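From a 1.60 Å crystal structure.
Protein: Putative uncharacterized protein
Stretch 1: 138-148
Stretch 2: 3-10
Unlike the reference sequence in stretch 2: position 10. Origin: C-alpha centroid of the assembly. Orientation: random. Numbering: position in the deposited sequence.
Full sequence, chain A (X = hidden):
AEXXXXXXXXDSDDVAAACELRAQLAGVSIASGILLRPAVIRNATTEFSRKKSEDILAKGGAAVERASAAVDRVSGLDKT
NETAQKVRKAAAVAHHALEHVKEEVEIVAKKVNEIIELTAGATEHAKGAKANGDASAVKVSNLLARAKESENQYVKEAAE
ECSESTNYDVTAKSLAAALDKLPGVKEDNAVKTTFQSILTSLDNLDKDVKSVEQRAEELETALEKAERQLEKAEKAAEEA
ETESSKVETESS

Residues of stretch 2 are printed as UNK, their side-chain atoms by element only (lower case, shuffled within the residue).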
ATOM      1  N   VAL A 138     -27.922  -2.367  -7.161  1.00 20.56           N
ATOM      2  CA  VAL A 138     -29.309  -1.814  -7.338  1.00 22.17           C
ATOM      3  C   VAL A 138     -29.912  -2.365  -8.583  1.00 21.91           C
ATOM      4  O   VAL A 138     -31.083  -2.845  -8.587  1.00 22.79           O
ATOM      5  CB  VAL A 138     -29.301  -0.281  -7.443  1.00 23.32           C
ATOM      6  CG1 VAL A 138     -30.700   0.210  -7.810  1.00 26.13           C
ATOM      7  CG2 VAL A 138     -28.893   0.288  -6.110  1.00 24.17           C
ATOM      8  N   LYS A 139     -29.182  -2.402  -9.687  1.00 22.54           N
ATOM      9  CA  LYS A 139     -29.790  -2.907 -10.921  1.00 22.59           C
ATOM     10  C   LYS A 139     -30.130  -4.414 -10.944  1.00 21.23           C
ATOM     11  O   LYS A 139     -31.151  -4.849 -11.509  1.00 23.18           O
ATOM     12  CB  LYS A 139     -28.919  -2.583 -12.114  1.00 22.35           C
ATOM     13  CG  LYS A 139     -28.724  -1.085 -12.279  1.00 27.29           C
ATOM     14  CD  LYS A 139     -28.068  -0.737 -13.591  1.00 29.36           C
ATOM     15  CE  LYS A 139     -27.917   0.780 -13.751  1.00 32.33           C
ATOM     16  NZ  LYS A 139     -27.709   1.123 -15.183  1.00 34.91           N
ATOM     17  N   VAL A 140     -29.253  -5.212 -10.330  1.00 20.76           N
ATOM     18  CA  VAL A 140     -29.528  -6.622 -10.201  1.00 19.66           C
ATOM     19  C   VAL A 140     -30.682  -6.828  -9.211  1.00 21.25           C
ATOM     20  O   VAL A 140     -31.487  -7.733  -9.403  1.00 22.68           O
ATOM     21  CB  VAL A 140     -28.252  -7.462  -9.821  1.00 19.80           C
ATOM     22  CG1 VAL A 140     -28.592  -8.956  -9.599  1.00 20.17           C
ATOM     23  CG2 VAL A 140     -27.228  -7.283 -10.948  1.00 17.69           C
ATOM     24  N   SER A 141     -30.764  -6.018  -8.146  1.00 22.37           N
ATOM     25  CA  SER A 141     -31.891  -6.132  -7.213  1.00 23.35           C
ATOM     26  C   SER A 141     -33.186  -5.832  -7.956  1.00 24.95           C
ATOM     27  O   SER A 141     -34.213  -6.502  -7.692  1.00 24.81           O
ATOM     28  CB  SER A 141     -31.769  -5.168  -6.028  1.00 25.10           C
ATOM     29  OG  SER A 141     -30.701  -5.553  -5.181  1.00 24.76           O
ATOM     30  N   ASN A 142     -33.161  -4.845  -8.867  1.00 25.26           N
ATOM     31  CA  ASN A 142     -34.372  -4.532  -9.657  1.00 28.26           C
ATOM     32  C   ASN A 142     -34.793  -5.714 -10.493  1.00 28.19           C
ATOM     33  O   ASN A 142     -36.008  -6.011 -10.613  1.00 29.84           O
ATOM     34  CB  ASN A 142     -34.216  -3.289 -10.522  1.00 28.84           C
ATOM     35  CG  ASN A 142     -34.036  -2.045  -9.710  1.00 31.60           C
ATOM     36  OD1 ASN A 142     -34.336  -2.018  -8.494  1.00 37.68           O
ATOM     37  ND2 ASN A 142     -33.548  -0.976 -10.361  1.00 34.37           N
ATOM     38  N   LEU A 143     -33.808  -6.372 -11.117  1.00 25.62           N
ATOM     39  CA  LEU A 143     -34.048  -7.541 -11.939  1.00 24.86           C
ATOM     40  C   LEU A 143     -34.684  -8.659 -11.120  1.00 24.55           C
ATOM     41  O   LEU A 143     -35.659  -9.291 -11.569  1.00 25.84           O
ATOM     42  CB  LEU A 143     -32.723  -7.994 -12.609  1.00 25.16           C
ATOM     43  CG  LEU A 143     -32.819  -9.223 -13.489  1.00 24.89           C
ATOM     44  CD1 LEU A 143     -33.533  -8.937 -14.819  1.00 27.40           C
ATOM     45  CD2 LEU A 143     -31.398  -9.786 -13.743  1.00 26.04           C
ATOM     46  N   LEU A 144     -34.216  -8.857  -9.891  1.00 23.51           N
ATOM     47  CA  LEU A 144     -34.783  -9.885  -9.014  1.00 22.06           C
ATOM     48  C   LEU A 144     -36.204  -9.517  -8.520  1.00 24.75           C
ATOM     49  O   LEU A 144     -37.045 -10.405  -8.437  1.00 24.61           O
ATOM     50  CB  LEU A 144     -33.842 -10.110  -7.835  1.00 22.59           C
ATOM     51  CG  LEU A 144     -32.555 -10.890  -8.179  1.00 20.97           C
ATOM     52  CD1 LEU A 144     -31.529 -10.667  -7.082  1.00 21.92           C
ATOM     53  CD2 LEU A 144     -32.948 -12.379  -8.200  1.00 20.61           C
ATOM     54  N   ALA A 145     -36.436  -8.237  -8.303  1.00 25.10           N
ATOM     55  CA  ALA A 145     -37.807  -7.750  -7.932  1.00 26.67           C
ATOM     56  C   ALA A 145     -38.744  -7.990  -9.082  1.00 29.13           C
ATOM     57  O   ALA A 145     -39.905  -8.448  -8.867  1.00 29.26           O
ATOM     58  CB  ALA A 145     -37.769  -6.265  -7.531  1.00 26.95           C
ATOM     59  N   ARG A 146     -38.298  -7.737 -10.316  1.00 29.43           N
ATOM     60  CA  ARG A 146     -39.140  -8.059 -11.479  1.00 31.86           C
ATOM     61  C   ARG A 146     -39.467  -9.557 -11.643  1.00 32.74           C
ATOM     62  O   ARG A 146     -40.605  -9.900 -12.030  1.00 33.45           O
ATOM     63  CB  ARG A 146     -38.544  -7.517 -12.781  1.00 34.25           C
ATOM     64  CG  ARG A 146     -38.522  -5.993 -12.779  1.00 37.33           C
ATOM     65  CD  ARG A 146     -38.102  -5.366 -14.107  1.00 42.98           C
ATOM     66  NE  ARG A 146     -36.720  -5.649 -14.549  1.00 41.43           N
ATOM     67  CZ  ARG A 146     -35.637  -4.876 -14.326  1.00 44.46           C
ATOM     68  NH1 ARG A 146     -35.668  -3.726 -13.612  1.00 44.00           N
ATOM     69  NH2 ARG A 146     -34.478  -5.271 -14.828  1.00 37.49           N
ATOM     70  N   ALA A 147     -38.504 -10.444 -11.353  1.00 28.22           N
ATOM     71  CA  ALA A 147     -38.690 -11.866 -11.458  1.00 27.89           C
ATOM     72  C   ALA A 147     -39.792 -12.370 -10.516  1.00 28.11           C
ATOM     73  O   ALA A 147     -40.420 -13.394 -10.787  1.00 28.25           O
ATOM     74  CB  ALA A 147     -37.348 -12.609 -11.229  1.00 25.30           C
ATOM     75  N   LYS A 148     -40.028 -11.646  -9.429  1.00 30.27           N
ATOM     76  CA  LYS A 148     -41.151 -11.964  -8.516  1.00 32.93           C
ATOM     77  C   LYS A 148     -42.506 -11.797  -9.200  1.00 33.92           C
ATOM     78  O   LYS A 148     -43.514 -12.334  -8.698  1.00 35.64           O
ATOM     79  CB  LYS A 148     -41.086 -11.097  -7.241  1.00 33.20           C
ATOM     80  CG  LYS A 148     -39.979 -11.485  -6.272  1.00 34.92           C
ATOM     81  CD  LYS A 148     -40.012 -10.539  -5.069  1.00 35.05           C
ATOM     82  CE  LYS A 148     -38.766 -10.707  -4.214  1.00 37.23           C
ATOM     83  NZ  LYS A 148     -38.902 -10.050  -2.880  1.00 39.28           N
ATOM     84  N   UNK A   3     -30.283   3.134 -17.069  1.00 44.30           N
ATOM     85  CA  UNK A   3     -31.273   2.145 -17.594  1.00 41.02           C
ATOM     86  C   UNK A   3     -31.232   0.783 -16.886  1.00 36.04           C
ATOM     87  O   UNK A   3     -30.249   0.441 -16.190  1.00 35.29           O
ATOM     88  N   UNK A   4     -32.300   0.009 -17.052  1.00 36.18           N
ATOM     89  CA  UNK A   4     -32.442  -1.309 -16.415  1.00 33.57           C
ATOM     90  C   UNK A   4     -31.831  -2.439 -17.250  1.00 30.64           C
ATOM     91  O   UNK A   4     -31.720  -2.340 -18.480  1.00 31.83           O
ATOM     92  c   UNK A   4     -33.852  -0.428 -13.875  1.00 46.49           C
ATOM     93  c   UNK A   4     -34.623  -0.646 -15.179  1.00 42.35           C
ATOM     94  c   UNK A   4     -33.941  -1.619 -16.137  1.00 36.05           C
ATOM     95  o   UNK A   4     -33.542   0.737 -13.566  1.00 48.75           O
ATOM     96  o   UNK A   4     -33.551  -1.402 -13.141  1.00 47.43           O
ATOM     97  N   UNK A   5     -31.441  -3.541 -16.583  1.00 26.93           N
ATOM     98  CA  UNK A   5     -31.048  -4.750 -17.260  1.00 25.02           C
ATOM     99  C   UNK A   5     -32.287  -5.224 -18.081  1.00 27.39           C
ATOM    100  O   UNK A   5     -33.429  -5.241 -17.550  1.00 29.74           O
ATOM    101  c   UNK A   5     -29.090  -5.970 -14.125  1.00 22.31           C
ATOM    102  c   UNK A   5     -30.645  -5.814 -16.207  1.00 22.87           C
ATOM    103  c   UNK A   5     -29.332  -5.356 -15.519  1.00 23.53           C
ATOM    104  c   UNK A   5     -30.388  -7.165 -16.865  1.00 23.30           C
ATOM    105  N   UNK A   6     -32.043  -5.639 -19.326  1.00 27.56           N
ATOM    106  CA  UNK A   6     -33.165  -5.994 -20.240  1.00 31.15           C
ATOM    107  C   UNK A   6     -33.374  -7.478 -20.364  1.00 33.84           C
ATOM    108  O   UNK A   6     -34.481  -7.926 -20.549  1.00 32.21           O
ATOM    109  n   UNK A   6     -32.534  -0.819 -22.027  1.00 53.66           N
ATOM    110  c   UNK A   6     -33.309  -3.800 -21.459  1.00 42.07           C
ATOM    111  c   UNK A   6     -32.995  -5.299 -21.596  1.00 35.35           C
ATOM    112  c   UNK A   6     -33.426  -3.049 -22.780  1.00 47.84           C
ATOM    113  c   UNK A   6     -33.716  -1.565 -22.549  1.00 51.35           C
ATOM    114  N   UNK A   7     -32.308  -8.252 -20.166  1.00 33.79           N
ATOM    115  CA  UNK A   7     -32.385  -9.703 -20.186  1.00 35.14           C
ATOM    116  C   UNK A   7     -33.320 -10.202 -19.050  1.00 36.35           C
ATOM    117  O   UNK A   7     -33.335  -9.625 -17.974  1.00 36.39           O
ATOM    118  c   UNK A   7     -30.406 -10.492 -18.751  1.00 32.82           C
ATOM    119  c   UNK A   7     -30.012  -9.325 -20.877  1.00 35.18           C
ATOM    120  c   UNK A   7     -30.949 -10.297 -20.163  1.00 34.72           C
ATOM    121  N   UNK A   8     -34.181 -11.170 -19.323  1.00 35.41           N
ATOM    122  CA  UNK A   8     -35.095 -11.655 -18.277  1.00 35.59           C
ATOM    123  C   UNK A   8     -34.544 -12.966 -17.688  1.00 31.60           C
ATOM    124  O   UNK A   8     -33.884 -13.714 -18.405  1.00 35.80           O
ATOM    125  c   UNK A   8     -38.764 -10.992 -19.042  1.00 58.64           C
ATOM    126  o   UNK A   8     -39.515 -10.511 -18.169  1.00 63.60           O
ATOM    127  c   UNK A   8     -37.299 -10.648 -18.950  1.00 48.91           C
ATOM    128  o   UNK A   8     -39.153 -11.754 -19.970  1.00 60.98           O
ATOM    129  c   UNK A   8     -36.472 -11.902 -18.840  1.00 44.45           C
ATOM    130  N   UNK A   9     -34.716 -13.198 -16.392  1.00 26.42           N
ATOM    131  CA  UNK A   9     -34.186 -14.455 -15.805  1.00 24.08           C
ATOM    132  C   UNK A   9     -35.142 -15.557 -16.291  1.00 24.69           C
ATOM    133  O   UNK A   9     -36.375 -15.409 -16.201  1.00 26.23           O
ATOM    134  c   UNK A   9     -33.333 -12.910 -12.275  1.00 22.70           C
ATOM    135  c   UNK A   9     -33.159 -13.229 -13.746  1.00 20.68           C
ATOM    136  c   UNK A   9     -34.116 -14.341 -14.270  1.00 21.23           C
ATOM    137  c   UNK A   9     -31.713 -13.632 -14.014  1.00 21.19           C
ATOM    138  N   UNK A  10     -34.572 -16.624 -16.831  1.00 24.32           N
ATOM    139  CA  UNK A  10     -35.338 -17.562 -17.667  1.00 24.71           C
ATOM    140  C   UNK A  10     -35.777 -18.797 -16.886  1.00 22.62           C
ATOM    141  O   UNK A  10     -36.676 -19.530 -17.309  1.00 24.44           O
ATOM    142  o   UNK A  10     -34.481 -19.849 -21.996  1.00 39.35           O
ATOM    143  c   UNK A  10     -34.039 -19.253 -20.992  1.00 37.98           C
ATOM    144  o   UNK A  10     -32.818 -19.054 -20.859  1.00 41.49           O
ATOM    145  c   UNK A  10     -35.047 -18.752 -19.935  1.00 34.92           C
ATOM    146  c   UNK A  10     -34.422 -17.974 -18.826  1.00 29.32           C
TER
HETATM  147  O   HOH W   1     -32.195  -3.672 -13.765  1.00 26.74           O
HETATM  148  O   HOH W   2     -35.408  -7.326 -17.260  1.00 41.05           O
HETATM  149  O   HOH W   3     -36.188 -11.230 -14.294  1.00 35.28           O

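Position 3 carries no side-chain atoms and meets stretch 1 through its backbone, the carbonyl O lying 2.8 Å from Lys139 NZ; it is glycine. Lys139 NZ, at the end of a nearly extended side chain, donates a hydrogen bond to Gly3 O over that distance.

At position 4 three carbons run in a row and the third bears two oxygens, one of which lies within hydrogen-bonding reach of Asn142 ND2 and close to Arg146 NH1. Such a chain is glutamate. Its CA-to-CB bond points sideways, but two m rotamers bend the carboxylate back to the helix. There Asn142 ND2 donates to Glu4 OE2 at 2.8 Å, and Arg146 NH1 forms a salt bridge with Glu4 OE2 at 3.2 Å, approaching at the edge of the guanidinium.

Position 5 has four carbons, forked at the first, with one arm two carbons long, and its CA-to-CB bond points toward the helix. The longer arm ends against Lys139 and Val140, and the short arm faces Leu143. The beta-branch with unequal arms identifies isoleucine. Ile5 CD1 lies 3.9 Å from Val140 CG2 and 3.5 Å from Lys139 O, while Ile5 CG2 is 4.1 Å from Leu143 CD1.

Four carbons in a row ending in nitrogen, with no contact to stretch 1, define position 6 as lysine. The CA-to-CB bond of Lys6 points away.

Position 7 shows one carbon carrying two more, its CA-to-CB bond sideways; the contact is made by the backbone, its O lying 3.2 Å from Leu143 CD1. The shape is that of valine, although threonine would be nearly isosteric; the elements decide, since both tips are carbon.

At position 8, three carbons end in two oxygens that find no partner on the helix, again a glutamate. The CA-to-CB bond of Glu8 points away from the helix; the end of the side chain comes nearer but stays well clear of stretch 1.

Position 9 has four carbons forked at the second, and the fork packs on Leu143, Leu144 and Ala147; this is leucine rather than isoleucine. With its CA-to-CB bond toward the helix, Leu9 places CG 3.9 Å from Leu143 CD2 and CD1 4.1 Å from Leu144 CD2 and 4.2 Å from Ala147 CB.

Position 10 repeats three carbons and two terminal oxygens, out of reach of stretch 1: glutamate, where the reference sequence has lysine.

The contact thus joins an irregular segment to a helix. Ile5 and Leu9 supply its apolar anchors, both touching Leu143, while Glu4 OE2 accepts from both Asn142 ND2 and Arg146 NH1, one helical turn apart. One water knits the polar part: its O donates to Glu4 OE2 (2.7 Å) and Lys139 O (2.8 Å), and accepts from Ile5 N (2.9 Å) and Arg146 NH2 (3.0 Å).

Stretch 2, residues 3-10: GEIKVELE
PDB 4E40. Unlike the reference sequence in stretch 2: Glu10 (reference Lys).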